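Local structure of alanine racemase (Enterococcus faecalis, 3E6E) at residues 17-20 / 21-25; 91-94 / 95-98; 140-144 / 145-149; 288-291 / 292-296. The protein is a two-domain enzyme of the alanine racemase family, joining an N-terminal TIM-barrel domain to a beta-rich C-terminal domain, and here holds the ligand DCS. The protein carries 1 engineered substitution. All coordinates share one frame; numbering follows the deposited sequence.

Contact 1: residues 17-20 / 21-25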
ATOM      1  N   ALA A  17     -20.320 -13.177   1.665  1.00 24.43           N
ATOM      2  CA  ALA A  17     -19.844 -13.251   3.043  1.00 22.87           C
ATOM      3  C   ALA A  17     -20.036 -11.939   3.819  1.00 21.97           C
ATOM      4  O   ALA A  17     -20.432 -11.968   4.990  1.00 21.79           O
ATOM      5  CB  ALA A  17     -18.377 -13.668   3.061  1.00 23.45           C
ATOM      6  N   ILE A  18     -19.751 -10.802   3.178  1.00 19.40           N
ATOM      7  CA  ILE A  18     -19.923  -9.493   3.821  1.00 18.47           C
ATOM      8  C   ILE A  18     -21.415  -9.335   4.206  1.00 19.38           C
ATOM      9  O   ILE A  18     -21.752  -8.922   5.322  1.00 19.35           O
ATOM     10  CB  ILE A  18     -19.485  -8.339   2.867  1.00 16.97           C
ATOM     11  CG1 ILE A  18     -18.009  -8.486   2.513  1.00 12.40           C
ATOM     12  CG2 ILE A  18     -19.694  -6.981   3.521  1.00 13.24           C
ATOM     13  CD1 ILE A  18     -17.531  -7.425   1.588  1.00 10.68           C
ATOM     14  N   THR A  19     -22.296  -9.695   3.275  1.00 19.06           N
ATOM     15  CA  THR A  19     -23.739  -9.645   3.490  1.00 20.29           C
ATOM     16  C   THR A  19     -24.101 -10.470   4.728  1.00 22.77           C
ATOM     17  O   THR A  19     -24.834 -10.029   5.614  1.00 24.21           O
ATOM     18  CB  THR A  19     -24.524 -10.278   2.291  1.00 18.50           C
ATOM     19  OG1 THR A  19     -24.277  -9.550   1.083  1.00 16.52           O
ATOM     20  CG2 THR A  19     -26.019 -10.282   2.585  1.00 19.26           C
ATOM     21  N   GLU A  20     -23.588 -11.693   4.765  1.00 24.86           N
ATOM     22  CA  GLU A  20     -23.866 -12.617   5.852  1.00 26.03           C
ATOM     23  C   GLU A  20     -23.315 -12.135   7.182  1.00 25.39           C
ATOM     24  O   GLU A  20     -23.938 -12.328   8.225  1.00 26.16           O
ATOM     25  CB  GLU A  20     -23.315 -13.999   5.483  1.00 28.45           C
ATOM     26  CG  GLU A  20     -23.290 -15.014   6.609  1.00 31.93           C
ATOM     27  CD  GLU A  20     -22.704 -16.348   6.161  1.00 36.21           C
ATOM     28  OE1 GLU A  20     -22.334 -17.157   7.051  1.00 37.14           O
ATOM     29  OE2 GLU A  20     -22.620 -16.581   4.921  1.00 34.16           O
ATOM     30  N   ASN A  21     -22.146 -11.507   7.160  1.00 24.81           N
ATOM     31  CA  ASN A  21     -21.575 -11.010   8.405  1.00 24.07           C
ATOM     32  C   ASN A  21     -22.484  -9.877   8.898  1.00 24.47           C
ATOM     33  O   ASN A  21     -22.739  -9.729  10.103  1.00 24.97           O
ATOM     34  CB  ASN A  21     -20.149 -10.492   8.176  1.00 21.27           C
ATOM     35  CG  ASN A  21     -19.174 -11.591   7.780  1.00 20.52           C
ATOM     36  OD1 ASN A  21     -18.071 -11.312   7.308  1.00 20.39           O
ATOM     37  ND2 ASN A  21     -19.569 -12.844   7.975  1.00 21.48           N
ATOM     38  N   VAL A  22     -22.990  -9.089   7.959  1.00 22.96           N
ATOM     39  CA  VAL A  22     -23.859  -7.981   8.319  1.00 23.90           C
ATOM     40  C   VAL A  22     -25.235  -8.425   8.813  1.00 24.27           C
ATOM     41  O   VAL A  22     -25.763  -7.850   9.762  1.00 23.63           O
ATOM     42  CB  VAL A  22     -24.022  -7.019   7.148  1.00 23.86           C
ATOM     43  CG1 VAL A  22     -25.055  -5.946   7.497  1.00 24.70           C
ATOM     44  CG2 VAL A  22     -22.671  -6.387   6.823  1.00 22.58           C
ATOM     45  N   GLN A  23     -25.817  -9.437   8.174  1.00 24.69           N
ATOM     46  CA  GLN A  23     -27.115  -9.935   8.601  1.00 25.41           C
ATOM     47  C   GLN A  23     -27.027 -10.568   9.982  1.00 26.02           C
ATOM     48  O   GLN A  23     -27.884 -10.325  10.829  1.00 27.01           O
ATOM     49  CB  GLN A  23     -27.654 -10.974   7.632  1.00 25.97           C
ATOM     50  CG  GLN A  23     -28.572 -10.423   6.567  1.00 28.54           C
ATOM     51  CD  GLN A  23     -29.567 -11.463   6.076  1.00 30.24           C
ATOM     52  OE1 GLN A  23     -30.497 -11.842   6.799  1.00 30.30           O
ATOM     53  NE2 GLN A  23     -29.368 -11.944   4.848  1.00 31.27           N
ATOM     54  N   LYS A  24     -26.005 -11.388  10.212  1.00 25.96           N
ATOM     55  CA  LYS A  24     -25.861 -12.032  11.516  1.00 26.91           C
ATOM     56  C   LYS A  24     -26.005 -10.984  12.606  1.00 27.48           C
ATOM     57  O   LYS A  24     -26.866 -11.098  13.476  1.00 28.28           O
ATOM     58  CB  LYS A  24     -24.490 -12.705  11.676  1.00 26.84           C
ATOM     59  CG  LYS A  24     -24.220 -13.920  10.803  1.00 24.92           C
ATOM     60  CD  LYS A  24     -25.152 -15.072  11.082  1.00 22.63           C
ATOM     61  CE  LYS A  24     -24.487 -16.400  10.708  1.00 25.49           C
ATOM     62  NZ  LYS A  24     -23.800 -16.382   9.371  1.00 25.86           N
ATOM     63  N   GLU A  25     -25.158  -9.962  12.544  1.00 27.20           N
ATOM     64  CA  GLU A  25     -25.171  -8.891  13.530  1.00 27.34           C
ATOM     65  C   GLU A  25     -26.522  -8.164  13.610  1.00 27.51           C
ATOM     66  O   GLU A  25     -27.022  -7.909  14.700  1.00 27.93           O
ATOM     67  CB  GLU A  25     -24.031  -7.903  13.234  1.00 25.47           C
ATOM     68  CG  GLU A  25     -24.019  -6.659  14.107  1.00 26.08           C
ATOM     69  CD  GLU A  25     -23.848  -6.953  15.597  1.00 27.77           C
ATOM     70  OE1 GLU A  25     -24.089  -6.026  16.405  1.00 26.45           O
ATOM     71  OE2 GLU A  25     -23.470  -8.092  15.963  1.00 25.91           O
TER
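Glu20 and Lys24, one helical turn apart on helix 15-28, run side by side and join in a salt bridge, with Glu20 OE1 2.9 Å from Lys24 NZ. This is the looser flank of the contact, where both chains are only partly buried. Glu20 sets out with CG anti to its nitrogen (chi1 169°) and stays extended, while Lys24 kinks at chi2 and chi4, which carries its ammonium back to the carboxylate. On the way, Lys24 CG brushes Glu20 O at 3.0 Å. Tyr241 touches the lysine, and Lys244 touches Glu20. The tight part is the helix itself and its buried flank. Four successive i to i+4 amide bonds cross from 17-20 to 21-25, among them Asn21 N to Ala17 O at 2.8 Å and Gln23 N to Thr19 O at 2.8 Å. Val22 CG2 sits 3.1 Å from Ile18 O, whereas its methyl-to-methyl approach to Ile18 CG2 is a relaxed 4.5 Å; both side chains lean on helix 48-56, at Ser51, Ala54 and Ala55. Thr19 OG1 ties the same two helices together by bonding to Ala54 O. Aliphatic groups and one hydroxyl thus join the helix to its neighbour, while an ion pair bridges one turn on a partly exposed side, where solvent would probably weaken its attraction.

Contact 2: residues 91-94 / 95-98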
ATOM      1  N   LEU A  91     -13.461  23.204   6.185  1.00 29.20           N
ATOM      2  CA  LEU A  91     -14.495  24.222   5.963  1.00 29.87           C
ATOM      3  C   LEU A  91     -14.726  24.624   4.518  1.00 30.33           C
ATOM      4  O   LEU A  91     -15.845  24.964   4.124  1.00 31.53           O
ATOM      5  CB  LEU A  91     -14.169  25.481   6.767  1.00 28.72           C
ATOM      6  CG  LEU A  91     -14.441  25.375   8.271  1.00 29.33           C
ATOM      7  CD1 LEU A  91     -13.881  26.601   8.996  1.00 28.00           C
ATOM      8  CD2 LEU A  91     -15.946  25.241   8.491  1.00 27.36           C
ATOM      9  N   ALA A  92     -13.663  24.581   3.727  1.00 30.03           N
ATOM     10  CA  ALA A  92     -13.749  24.960   2.330  1.00 29.96           C
ATOM     11  C   ALA A  92     -14.690  24.083   1.493  1.00 30.01           C
ATOM     12  O   ALA A  92     -15.094  24.492   0.404  1.00 30.41           O
ATOM     13  CB  ALA A  92     -12.355  24.966   1.725  1.00 28.97           C
ATOM     14  N   TYR A  93     -15.059  22.902   1.993  1.00 30.00           N
ATOM     15  CA  TYR A  93     -15.934  22.008   1.229  1.00 31.25           C
ATOM     16  C   TYR A  93     -17.358  21.853   1.765  1.00 30.35           C
ATOM     17  O   TYR A  93     -18.066  20.908   1.404  1.00 29.15           O
ATOM     18  CB  TYR A  93     -15.284  20.624   1.108  1.00 33.77           C
ATOM     19  CG  TYR A  93     -13.838  20.674   0.663  1.00 36.54           C
ATOM     20  CD1 TYR A  93     -12.816  20.197   1.491  1.00 37.47           C
ATOM     21  CD2 TYR A  93     -13.481  21.243  -0.562  1.00 36.73           C
ATOM     22  CE1 TYR A  93     -11.474  20.289   1.110  1.00 37.57           C
ATOM     23  CE2 TYR A  93     -12.141  21.341  -0.950  1.00 36.73           C
ATOM     24  CZ  TYR A  93     -11.148  20.863  -0.109  1.00 36.76           C
ATOM     25  OH  TYR A  93      -9.832  20.976  -0.474  1.00 36.75           O
ATOM     26  N   VAL A  94     -17.783  22.783   2.617  1.00 30.35           N
ATOM     27  CA  VAL A  94     -19.135  22.737   3.173  1.00 28.83           C
ATOM     28  C   VAL A  94     -20.178  22.701   2.048  1.00 27.65           C
ATOM     29  O   VAL A  94     -21.161  21.953   2.125  1.00 26.75           O
ATOM     30  CB  VAL A  94     -19.410  23.953   4.080  1.00 28.10           C
ATOM     31  CG1 VAL A  94     -20.761  23.794   4.756  1.00 28.25           C
ATOM     32  CG2 VAL A  94     -18.324  24.076   5.116  1.00 26.94           C
ATOM     33  N   PRO A  95     -19.978  23.511   0.990  1.00 27.11           N
ATOM     34  CA  PRO A  95     -20.933  23.519  -0.120  1.00 25.85           C
ATOM     35  C   PRO A  95     -21.053  22.164  -0.808  1.00 25.63           C
ATOM     36  O   PRO A  95     -22.118  21.819  -1.315  1.00 27.09           O
ATOM     37  CB  PRO A  95     -20.404  24.630  -1.040  1.00 24.29           C
ATOM     38  CG  PRO A  95     -18.975  24.733  -0.699  1.00 25.41           C
ATOM     39  CD  PRO A  95     -18.953  24.552   0.795  1.00 26.75           C
ATOM     40  N   LEU A  96     -19.979  21.382  -0.831  1.00 25.11           N
ATOM     41  CA  LEU A  96     -20.075  20.064  -1.446  1.00 24.28           C
ATOM     42  C   LEU A  96     -20.901  19.195  -0.501  1.00 23.73           C
ATOM     43  O   LEU A  96     -21.725  18.389  -0.939  1.00 24.51           O
ATOM     44  CB  LEU A  96     -18.691  19.444  -1.666  1.00 25.05           C
ATOM     45  CG  LEU A  96     -17.711  20.144  -2.616  1.00 25.31           C
ATOM     46  CD1 LEU A  96     -16.475  19.274  -2.768  1.00 25.32           C
ATOM     47  CD2 LEU A  96     -18.342  20.391  -3.977  1.00 24.72           C
ATOM     48  N   LEU A  97     -20.682  19.368   0.801  1.00 22.44           N
ATOM     49  CA  LEU A  97     -21.432  18.626   1.808  1.00 21.21           C
ATOM     50  C   LEU A  97     -22.928  18.762   1.510  1.00 21.66           C
ATOM     51  O   LEU A  97     -23.677  17.774   1.518  1.00 20.85           O
ATOM     52  CB  LEU A  97     -21.127  19.182   3.194  1.00 21.03           C
ATOM     53  CG  LEU A  97     -19.664  19.052   3.611  1.00 22.48           C
ATOM     54  CD1 LEU A  97     -19.411  19.758   4.928  1.00 22.28           C
ATOM     55  CD2 LEU A  97     -19.323  17.586   3.730  1.00 22.83           C
ATOM     56  N   ILE A  98     -23.349  19.999   1.243  1.00 21.37           N
ATOM     57  CA  ILE A  98     -24.735  20.314   0.917  1.00 19.95           C
ATOM     58  C   ILE A  98     -25.082  19.668  -0.428  1.00 21.05           C
ATOM     59  O   ILE A  98     -26.162  19.085  -0.602  1.00 19.63           O
ATOM     60  CB  ILE A  98     -24.939  21.869   0.821  1.00 19.40           C
ATOM     61  CG1 ILE A  98     -24.649  22.530   2.180  1.00 19.42           C
ATOM     62  CG2 ILE A  98     -26.344  22.206   0.339  1.00 16.99           C
ATOM     63  CD1 ILE A  98     -25.529  22.062   3.329  1.00 17.15           C
TER
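Tyr93 and Leu96 meet through an aromatic carbon and a methyl, CD2 of the tyrosine standing 4.2 Å from CD1 of the leucine, which approaches the ring obliquely. The other apolar contact centres on Val94. Its CG1, anti to the backbone nitrogen (chi1 -174°), reaches Leu97 CD1 at 4.3 Å, and that same leucine methyl comes closer to the main chain, 3.5 Å from Val94 CA. Val94 CB also lies 3.4 Å from Pro95 CD, a closeness that the peptide link between the two residues sets.

The hydrogen bonds are all backbone ones and open helix 94-99. Tyr93 occupies the N-cap position, and its carbonyl oxygen serves two amides: Leu97 N at 3.1 Å, and Leu96 N at 3.0 Å in a weak bond. Ile98 N then continues the helical pattern onto Val94 O at 3.1 Å. Pro95, having no amide hydrogen, falls in the first turn, where a helix does not need one from it.

Contacts with the surroundings fall on two flanks. Tyr93 stacks its ring on His6 of the second subunit, which Leu96 also touches, and both residues rest on Leu68 of helix 68-76. Val94 and Pro95 face Gln118, just beyond helix 109-117. The turn therefore starts the helix that connects parallel strands 83-85 and 103-106 of the barrel, wedged between the preceding and following helices and bordering the dimer partner.

Contact 3: residues 140-144 / 145-149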
ATOM      1  N   ILE A 140     -10.018  13.152  18.265  1.00 28.92           N
ATOM      2  CA  ILE A 140     -10.847  14.325  17.943  1.00 28.81           C
ATOM      3  C   ILE A 140     -12.124  14.334  18.771  1.00 29.27           C
ATOM      4  O   ILE A 140     -12.574  13.285  19.241  1.00 30.06           O
ATOM      5  CB  ILE A 140     -11.311  14.368  16.470  1.00 28.08           C
ATOM      6  CG1 ILE A 140     -12.076  13.084  16.136  1.00 29.30           C
ATOM      7  CG2 ILE A 140     -10.140  14.629  15.552  1.00 26.40           C
ATOM      8  CD1 ILE A 140     -12.846  13.160  14.831  1.00 29.95           C
ATOM      9  N   GLY A 141     -12.711  15.521  18.929  1.00 29.68           N
ATOM     10  CA  GLY A 141     -13.952  15.640  19.675  1.00 29.68           C
ATOM     11  C   GLY A 141     -13.930  16.576  20.865  1.00 28.82           C
ATOM     12  O   GLY A 141     -12.864  16.990  21.328  1.00 27.80           O
ATOM     13  N   PHE A 142     -15.124  16.911  21.355  1.00 28.17           N
ATOM     14  CA  PHE A 142     -15.278  17.790  22.507  1.00 26.86           C
ATOM     15  C   PHE A 142     -14.889  17.017  23.749  1.00 25.79           C
ATOM     16  O   PHE A 142     -15.348  15.884  23.945  1.00 24.78           O
ATOM     17  CB  PHE A 142     -16.731  18.263  22.649  1.00 27.91           C
ATOM     18  CG  PHE A 142     -17.226  19.078  21.485  1.00 28.85           C
ATOM     19  CD1 PHE A 142     -18.115  18.532  20.563  1.00 28.12           C
ATOM     20  CD2 PHE A 142     -16.771  20.380  21.288  1.00 29.14           C
ATOM     21  CE1 PHE A 142     -18.538  19.270  19.459  1.00 28.65           C
ATOM     22  CE2 PHE A 142     -17.189  21.127  20.187  1.00 30.35           C
ATOM     23  CZ  PHE A 142     -18.073  20.570  19.269  1.00 29.55           C
ATOM     24  N   LEU A 143     -14.058  17.631  24.589  1.00 24.19           N
ATOM     25  CA  LEU A 143     -13.600  16.988  25.815  1.00 24.25           C
ATOM     26  C   LEU A 143     -14.588  16.973  26.993  1.00 25.25           C
ATOM     27  O   LEU A 143     -14.652  15.991  27.724  1.00 24.35           O
ATOM     28  CB  LEU A 143     -12.276  17.611  26.261  1.00 23.76           C
ATOM     29  CG  LEU A 143     -11.039  17.236  25.430  1.00 24.38           C
ATOM     30  CD1 LEU A 143     -11.249  17.609  23.975  1.00 26.40           C
ATOM     31  CD2 LEU A 143      -9.825  17.954  25.973  1.00 23.01           C
ATOM     32  N   THR A 144     -15.368  18.036  27.177  1.00 27.41           N
ATOM     33  CA  THR A 144     -16.304  18.093  28.310  1.00 28.41           C
ATOM     34  C   THR A 144     -17.783  18.214  27.962  1.00 29.78           C
ATOM     35  O   THR A 144     -18.139  18.665  26.875  1.00 30.31           O
ATOM     36  CB  THR A 144     -15.995  19.283  29.224  1.00 27.49           C
ATOM     37  OG1 THR A 144     -16.213  20.493  28.494  1.00 26.35           O
ATOM     38  CG2 THR A 144     -14.555  19.233  29.724  1.00 26.09           C
ATOM     39  N   PRO A 145     -18.662  17.833  28.909  1.00 31.44           N
ATOM     40  CA  PRO A 145     -20.127  17.878  28.778  1.00 33.01           C
ATOM     41  C   PRO A 145     -20.641  19.277  28.426  1.00 35.07           C
ATOM     42  O   PRO A 145     -21.415  19.448  27.478  1.00 34.77           O
ATOM     43  CB  PRO A 145     -20.617  17.439  30.156  1.00 32.61           C
ATOM     44  CG  PRO A 145     -19.523  16.531  30.629  1.00 33.00           C
ATOM     45  CD  PRO A 145     -18.277  17.270  30.216  1.00 31.38           C
ATOM     46  N   GLU A 146     -20.211  20.277  29.193  1.00 36.80           N
ATOM     47  CA  GLU A 146     -20.633  21.651  28.946  1.00 38.25           C
ATOM     48  C   GLU A 146     -20.254  22.093  27.542  1.00 37.62           C
ATOM     49  O   GLU A 146     -20.991  22.835  26.896  1.00 36.36           O
ATOM     50  CB  GLU A 146     -20.013  22.608  29.971  1.00 40.42           C
ATOM     51  CG  GLU A 146     -18.502  22.529  30.105  1.00 45.28           C
ATOM     52  CD  GLU A 146     -18.034  21.434  31.068  1.00 49.37           C
ATOM     53  OE1 GLU A 146     -16.834  21.457  31.439  1.00 50.86           O
ATOM     54  OE2 GLU A 146     -18.853  20.560  31.451  1.00 49.27           O
ATOM     55  N   GLU A 147     -19.099  21.630  27.076  1.00 37.34           N
ATOM     56  CA  GLU A 147     -18.621  21.967  25.746  1.00 37.23           C
ATOM     57  C   GLU A 147     -19.573  21.449  24.681  1.00 36.52           C
ATOM     58  O   GLU A 147     -19.843  22.130  23.689  1.00 35.50           O
ATOM     59  CB  GLU A 147     -17.231  21.372  25.517  1.00 38.66           C
ATOM     60  CG  GLU A 147     -16.111  22.229  26.049  1.00 40.92           C
ATOM     61  CD  GLU A 147     -14.737  21.723  25.631  1.00 43.87           C
ATOM     62  OE1 GLU A 147     -14.604  21.248  24.474  1.00 44.14           O
ATOM     63  OE2 GLU A 147     -13.789  21.822  26.453  1.00 43.22           O
ATOM     64  N   THR A 148     -20.075  20.237  24.887  1.00 35.18           N
ATOM     65  CA  THR A 148     -20.990  19.653  23.927  1.00 36.57           C
ATOM     66  C   THR A 148     -22.349  20.324  24.070  1.00 36.76           C
ATOM     67  O   THR A 148     -23.056  20.526  23.079  1.00 37.19           O
ATOM     68  CB  THR A 148     -21.129  18.132  24.133  1.00 36.31           C
ATOM     69  OG1 THR A 148     -22.186  17.862  25.054  1.00 37.66           O
ATOM     70  CG2 THR A 148     -19.836  17.562  24.681  1.00 36.73           C
ATOM     71  N   LYS A 149     -22.700  20.671  25.307  1.00 37.27           N
ATOM     72  CA  LYS A 149     -23.960  21.355  25.600  1.00 37.33           C
ATOM     73  C   LYS A 149     -23.978  22.649  24.812  1.00 36.68           C
ATOM     74  O   LYS A 149     -24.990  23.012  24.220  1.00 37.94           O
ATOM     75  CB  LYS A 149     -24.064  21.681  27.090  1.00 39.16           C
ATOM     76  CG  LYS A 149     -25.168  22.673  27.445  1.00 39.51           C
ATOM     77  CD  LYS A 149     -26.551  22.051  27.380  1.00 40.63           C
ATOM     78  CE  LYS A 149     -27.247  22.143  28.737  1.00 41.37           C
ATOM     79  NZ  LYS A 149     -27.267  23.544  29.250  1.00 41.20           N
TER
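Thr144 is the N-cap of helix 145-158, a helix of the TIM barrel that follows strand 129-132, and Glu147 supplies the amide that it caps. Thr144 OG1 accepts this weak capping bond from Glu147 N at 3.4 Å; chi1 of 65° swings the oxygen between the backbone nitrogen and carbonyl carbon, facing the helix end. From there the Glu147 side chain folds back over the cap. Its CB lies 3.2 Å from Thr144 O, and CG presses on Thr144 OG1 at 3.0 Å. CD keeps close to the same hydroxyl, and the carboxylate then divides: OE2 remains 3.4 Å from Thr144 OG1, while OE1 reaches past it to the edge of the Phe142 ring, 3.9 Å from CD2 and near the ring plane. Carboxylate and ring stand almost perpendicular, their planes 88° apart. Behind them Thr148 CG2 packs against Phe142 CB at 3.8 Å, and Phe142 itself rests on Leu131 of strand 129-132. Pro145 and Thr148 also touch Ala190 and Val191 of helix 179-193. Pro145 O is gripped twice, by Lys149 N and by Thr148 OG1, the latter bonding at 3.0 Å in the carbonyl plane, on a lone pair.

Contact 4: residues 288-291 / 292-296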
ATOM      1  N   ASP A 288       3.076  -4.922  -3.864  1.00 15.19           N
ATOM      2  CA  ASP A 288       1.692  -5.372  -3.865  1.00 18.24           C
ATOM      3  C   ASP A 288       1.168  -5.285  -2.442  1.00 18.63           C
ATOM      4  O   ASP A 288      -0.053  -5.304  -2.205  1.00 17.35           O
ATOM      5  CB  ASP A 288       1.605  -6.834  -4.313  1.00 19.09           C
ATOM      6  CG  ASP A 288       1.932  -7.024  -5.772  1.00 21.90           C
ATOM      7  OD1 ASP A 288       2.333  -8.150  -6.118  1.00 26.39           O
ATOM      8  OD2 ASP A 288       1.777  -6.075  -6.576  1.00 21.18           O
ATOM      9  N   GLY A 289       2.112  -5.223  -1.503  1.00 17.11           N
ATOM     10  CA  GLY A 289       1.774  -5.168  -0.095  1.00 16.68           C
ATOM     11  C   GLY A 289       2.120  -6.469   0.610  1.00 15.59           C
ATOM     12  O   GLY A 289       1.643  -6.740   1.711  1.00 13.53           O
ATOM     13  N   TRP A 290       2.935  -7.288  -0.050  1.00 16.25           N
ATOM     14  CA  TRP A 290       3.396  -8.567   0.505  1.00 16.53           C
ATOM     15  C   TRP A 290       4.772  -8.172   1.047  1.00 17.34           C
ATOM     16  O   TRP A 290       5.801  -8.502   0.476  1.00 19.45           O
ATOM     17  CB  TRP A 290       3.505  -9.596  -0.627  1.00 17.88           C
ATOM     18  CG  TRP A 290       3.676 -11.010  -0.193  1.00 19.29           C
ATOM     19  CD1 TRP A 290       4.795 -11.778  -0.331  1.00 19.03           C
ATOM     20  CD2 TRP A 290       2.697 -11.840   0.464  1.00 20.40           C
ATOM     21  NE1 TRP A 290       4.577 -13.033   0.198  1.00 20.86           N
ATOM     22  CE2 TRP A 290       3.300 -13.097   0.694  1.00 19.71           C
ATOM     23  CE3 TRP A 290       1.375 -11.639   0.883  1.00 19.55           C
ATOM     24  CZ2 TRP A 290       2.626 -14.148   1.323  1.00 19.58           C
ATOM     25  CZ3 TRP A 290       0.705 -12.688   1.511  1.00 18.91           C
ATOM     26  CH2 TRP A 290       1.334 -13.925   1.724  1.00 19.98           C
ATOM     27  N   LEU A 291       4.756  -7.429   2.149  1.00 16.98           N
ATOM     28  CA  LEU A 291       5.951  -6.903   2.787  1.00 17.11           C
ATOM     29  C   LEU A 291       7.116  -7.857   3.034  1.00 17.85           C
ATOM     30  O   LEU A 291       6.937  -9.027   3.373  1.00 17.80           O
ATOM     31  CB  LEU A 291       5.565  -6.222   4.104  1.00 16.94           C
ATOM     32  CG  LEU A 291       4.492  -5.128   4.049  1.00 15.60           C
ATOM     33  CD1 LEU A 291       4.541  -4.345   5.353  1.00 13.66           C
ATOM     34  CD2 LEU A 291       4.726  -4.183   2.869  1.00 12.91           C
ATOM     35  N   ARG A 292       8.319  -7.309   2.893  1.00 17.10           N
ATOM     36  CA  ARG A 292       9.554  -8.047   3.063  1.00 16.68           C
ATOM     37  C   ARG A 292       9.606  -8.919   4.307  1.00 17.67           C
ATOM     38  O   ARG A 292      10.268  -9.956   4.313  1.00 18.69           O
ATOM     39  CB  ARG A 292      10.735  -7.067   3.023  1.00 16.95           C
ATOM     40  CG  ARG A 292      10.906  -6.430   1.631  1.00 17.41           C
ATOM     41  CD  ARG A 292      11.854  -5.241   1.582  1.00 16.48           C
ATOM     42  NE  ARG A 292      13.253  -5.637   1.661  1.00 19.46           N
ATOM     43  CZ  ARG A 292      13.988  -5.592   2.770  1.00 20.94           C
ATOM     44  NH1 ARG A 292      13.451  -5.159   3.905  1.00 20.82           N
ATOM     45  NH2 ARG A 292      15.260  -5.988   2.745  1.00 20.01           N
ATOM     46  N   HIS A 293       8.908  -8.537   5.366  1.00 17.28           N
ATOM     47  CA  HIS A 293       8.955  -9.375   6.557  1.00 15.60           C
ATOM     48  C   HIS A 293       8.114 -10.625   6.470  1.00 15.99           C
ATOM     49  O   HIS A 293       7.872 -11.281   7.481  1.00 17.63           O
ATOM     50  CB  HIS A 293       8.551  -8.597   7.789  1.00 12.23           C
ATOM     51  CG  HIS A 293       9.640  -7.737   8.331  1.00 10.44           C
ATOM     52  ND1 HIS A 293       9.931  -6.495   7.813  1.00  8.68           N
ATOM     53  CD2 HIS A 293      10.521  -7.951   9.334  1.00  6.49           C
ATOM     54  CE1 HIS A 293      10.947  -5.978   8.480  1.00  8.04           C
ATOM     55  NE2 HIS A 293      11.323  -6.840   9.407  1.00 10.43           N
ATOM     56  N   LEU A 294       7.661 -10.970   5.278  1.00 13.87           N
ATOM     57  CA  LEU A 294       6.862 -12.171   5.173  1.00 15.39           C
ATOM     58  C   LEU A 294       7.746 -13.376   4.892  1.00 15.43           C
ATOM     59  O   LEU A 294       7.241 -14.492   4.718  1.00 16.64           O
ATOM     60  CB  LEU A 294       5.784 -12.019   4.090  1.00 15.17           C
ATOM     61  CG  LEU A 294       4.581 -11.157   4.483  1.00 13.10           C
ATOM     62  CD1 LEU A 294       3.697 -10.951   3.291  1.00 16.56           C
ATOM     63  CD2 LEU A 294       3.801 -11.823   5.574  1.00 12.79           C
ATOM     64  N   GLN A 295       9.059 -13.156   4.824  1.00 15.05           N
ATOM     65  CA  GLN A 295       9.984 -14.267   4.593  1.00 16.00           C
ATOM     66  C   GLN A 295       9.752 -15.305   5.673  1.00 17.05           C
ATOM     67  O   GLN A 295       9.422 -14.962   6.807  1.00 17.58           O
ATOM     68  CB  GLN A 295      11.437 -13.836   4.713  1.00 16.68           C
ATOM     69  CG  GLN A 295      12.008 -13.071   3.566  1.00 20.22           C
ATOM     70  CD  GLN A 295      13.495 -12.843   3.749  1.00 22.93           C
ATOM     71  OE1 GLN A 295      14.300 -13.776   3.685  1.00 22.20           O
ATOM     72  NE2 GLN A 295      13.867 -11.595   3.994  1.00 25.83           N
ATOM     73  N   GLY A 296       9.956 -16.570   5.333  1.00 17.68           N
ATOM     74  CA  GLY A 296       9.767 -17.623   6.314  1.00 18.53           C
ATOM     75  C   GLY A 296       8.309 -18.006   6.418  1.00 19.53           C
ATOM     76  O   GLY A 296       7.977 -19.087   6.907  1.00 19.51           O
TER
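Leu294 sets a methyl over the indole of Trp290, a CH-pi contact within one tight turn: CD1 lies 3.4 Å from the centroid of the five-membered ring, 21° off its normal. The separation as modelled is doubtful, since CD1 comes nearer to ring carbon CD2 than carbons can sit, so the distance carries no weight; CD1 is modelled over one face of the ring. The motif is a short 3-10 turn at 292-294, in the loop joining strands 277-282 and 298-301 of the C-terminal domain. Trp290 holds CG anti to its nitrogen (chi1 -167°), which brings the indole to the Leu294 methyl, and the two side chains cross at about a right angle. Leu294 touches Val347, Lys350 and Leu351 of helix 344-351, and Trp290 touches Leu333; both side chains are buried between this loop and its surroundings. Arg292 is at the subunit interface: its amide N bonds to Glu357 OE2 of the second subunit, a glutamate on which Leu291 also packs, and its side chain leans on Tyr286 of its own chain. The turn is closed by Leu294 N, which donates to Leu291 O at 2.8 Å, while Leu294 CB rests 3.3 Å from that oxygen.

In the fold
Contacts 1, 2 and 3 follow one another along the N-terminal TIM-barrel domain, whereas contact 4 lies in the C-terminal domain. Contacts 2 and 3 do not touch, their nearest atoms being about 12 Å apart; contact 4 lies across the centre of the chain from both, its centre about 41 Å and 43 Å from theirs. Contact 1 is nearer to it, about 30 Å between centres. Contact 4 comes closest to a bound DCS, with the Arg292 side chain about 7 Å away and touching the pocket residue Tyr286. Val22 of contact 1 and Phe142 of contact 3 stand about 11 and 14 Å from a DCS. Contacts 2, 3 and 4 each touch the second subunit.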